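PDB 4HFQ: MutT/nudix family protein from Streptococcus pneumoniae, which hydrolyses UDP-linked precursors of peptidoglycan biosynthesis as a Nudix-family UDP-X diphosphatase. Local coordinates for residues T118-K123 / C150-G155. Residues are numbered along the deposited sequence; the frame is centred on the assembly and turned at random.
Sequences TGFKAK and CKLLDG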
loop_
_atom_site.group_PDB
_atom_site.type_symbol
_atom_site.label_atom_id
_atom_site.label_comp_id
_atom_site.label_asym_id
_atom_site.label_seq_id
_atom_site.Cartn_x
_atom_site.Cartn_y
_atom_site.Cartn_z
ATOM N N THR A 118 2.707 23.425 -8.941
ATOM C CA THR A 118 2.751 24.734 -8.278
ATOM C C THR A 118 3.642 25.750 -8.982
ATOM O O THR A 118 3.500 26.959 -8.731
ATOM C CB THR A 118 3.236 24.657 -6.829
ATOM O OG1 THR A 118 4.639 24.399 -6.812
ATOM C CG2 THR A 118 2.499 23.568 -6.028
ATOM N N GLY A 119 4.571 25.279 -9.810
ATOM C CA GLY A 119 5.525 26.148 -10.500
ATOM C C GLY A 119 6.776 26.412 -9.684
ATOM O O GLY A 119 7.620 27.222 -10.090
ATOM N N PHE A 120 6.903 25.752 -8.534
ATOM C CA PHE A 120 8.036 25.988 -7.638
ATOM C C PHE A 120 8.979 24.809 -7.463
ATOM O O PHE A 120 8.548 23.648 -7.384
ATOM C CB PHE A 120 7.538 26.393 -6.262
ATOM C CG PHE A 120 6.981 27.786 -6.210
ATOM C CD1 PHE A 120 5.662 28.032 -6.556
ATOM C CD2 PHE A 120 7.783 28.849 -5.811
ATOM C CE1 PHE A 120 5.146 29.317 -6.517
ATOM C CE2 PHE A 120 7.270 30.143 -5.766
ATOM C CZ PHE A 120 5.951 30.371 -6.116
ATOM N N LYS A 121 10.270 25.116 -7.400
ATOM C CA LYS A 121 11.261 24.180 -6.874
ATOM C C LYS A 121 10.978 24.060 -5.387
ATOM O O LYS A 121 10.345 24.943 -4.800
ATOM C CB LYS A 121 12.675 24.719 -7.078
ATOM C CG LYS A 121 13.019 25.081 -8.516
ATOM C CD LYS A 121 13.358 23.868 -9.359
ATOM C CE LYS A 121 14.310 24.277 -10.471
ATOM N NZ LYS A 121 14.385 23.246 -11.538
ATOM N N ALA A 122 11.413 22.965 -4.773
ATOM C CA ALA A 122 11.127 22.748 -3.364
ATOM C C ALA A 122 12.181 21.875 -2.707
ATOM O O ALA A 122 13.045 21.324 -3.381
ATOM C CB ALA A 122 9.750 22.096 -3.197
ATOM N N LYS A 123 12.087 21.768 -1.385
ATOM C CA LYS A 123 12.931 20.928 -0.554
ATOM C C LYS A 123 11.980 20.028 0.233
ATOM O O LYS A 123 10.942 20.502 0.690
ATOM C CB LYS A 123 13.729 21.811 0.413
ATOM C CG LYS A 123 14.387 21.083 1.572
ATOM C CD LYS A 123 15.063 22.060 2.524
ATOM C CE LYS A 123 15.346 21.407 3.868
ATOM N NZ LYS A 123 16.056 20.105 3.738
ATOM N N CYS A 150 7.315 19.983 3.136
ATOM C CA CYS A 150 8.198 20.582 2.125
ATOM C C CYS A 150 8.233 22.093 2.235
ATOM O O CYS A 150 7.301 22.712 2.728
ATOM C CB CYS A 150 7.773 20.211 0.696
ATOM S SG CYS A 150 7.629 18.455 0.358
ATOM N N LYS A 151 9.335 22.661 1.762
ATOM C CA LYS A 151 9.498 24.110 1.697
ATOM C C LYS A 151 9.682 24.509 0.239
ATOM O O LYS A 151 10.449 23.871 -0.487
ATOM C CB LYS A 151 10.707 24.513 2.538
ATOM C CG LYS A 151 11.110 25.979 2.414
ATOM C CD LYS A 151 12.336 26.284 3.255
ATOM C CE LYS A 151 12.799 27.714 3.005
ATOM N NZ LYS A 151 13.792 28.200 4.006
ATOM N N LEU A 152 8.964 25.546 -0.204
ATOM C CA LEU A 152 9.087 26.043 -1.575
ATOM C C LEU A 152 10.324 26.927 -1.709
ATOM O O LEU A 152 10.693 27.620 -0.762
ATOM C CB LEU A 152 7.822 26.790 -2.024
ATOM C CG LEU A 152 6.529 25.962 -2.045
ATOM C CD1 LEU A 152 5.361 26.786 -2.573
ATOM C CD2 LEU A 152 6.695 24.702 -2.878
ATOM N N LEU A 153 10.980 26.829 -2.861
ATOM C CA LEU A 153 12.177 27.621 -3.170
ATOM C C LEU A 153 11.853 28.607 -4.308
ATOM O O LEU A 153 10.863 29.327 -4.219
ATOM C CB LEU A 153 13.377 26.698 -3.470
ATOM C CG LEU A 153 13.684 25.585 -2.455
ATOM C CD1 LEU A 153 14.689 24.571 -2.991
ATOM C CD2 LEU A 153 14.145 26.150 -1.113
ATOM N N ASP A 154 12.643 28.639 -5.379
ATOM C CA ASP A 154 12.370 29.557 -6.492
ATOM C C ASP A 154 11.229 29.089 -7.385
ATOM O O ASP A 154 11.018 27.894 -7.564
ATOM C CB ASP A 154 13.613 29.762 -7.365
ATOM C CG ASP A 154 14.749 30.445 -6.625
ATOM O OD1 ASP A 154 14.514 31.480 -5.965
ATOM O OD2 ASP A 154 15.891 29.947 -6.716
ATOM N N GLY A 155 10.510 30.049 -7.958
ATOM C CA GLY A 155 9.489 29.773 -8.953
ATOM C C GLY A 155 8.328 30.743 -8.894
ATOM O O GLY A 155 8.425 31.832 -8.308
#
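The ring of Phe120 sits between Leu152 and Gly155. Leu152 CD1 lies 4.0 Å above the ring plane on one face, toward the rim. Gly155 C lies 3.4 Å from the plane on the opposite face, also toward the rim. Leu153 O lies in plane at the ring edge, 3.5 Å from Phe120 CD2. With chi1 at -73°, Phe120 CG is anti to its carbonyl carbon and lies beside Leu152 CD1. The Phe120 and Leu152 side chains cross at about a right angle. The other branch of Leu152, CD2, touches Phe120 CB and Ala122 CB. Ala122 and Leu152 share a sheet face, and both side chains rest on Ile114 of helix 106-118, the helix that runs into strand 120-132 of the Nudix domain. This strand pairs antiparallel with strand 143-153. A beta bulge shifts the register by one residue between Phe120 and Ala122. Near it, Leu153 N bonds to Lys121 O (2.8 Å) from above the carbonyl plane, whereas Lys121 N meets Asp154 O (2.9 Å) almost head-on. Lys123 and Lys151 form a hydrogen-bonded pair, each N bound to the other's O. Leu153 packs its CG against Ala122 CA, and its CD1 lies 3.7 Å from Ala122 O.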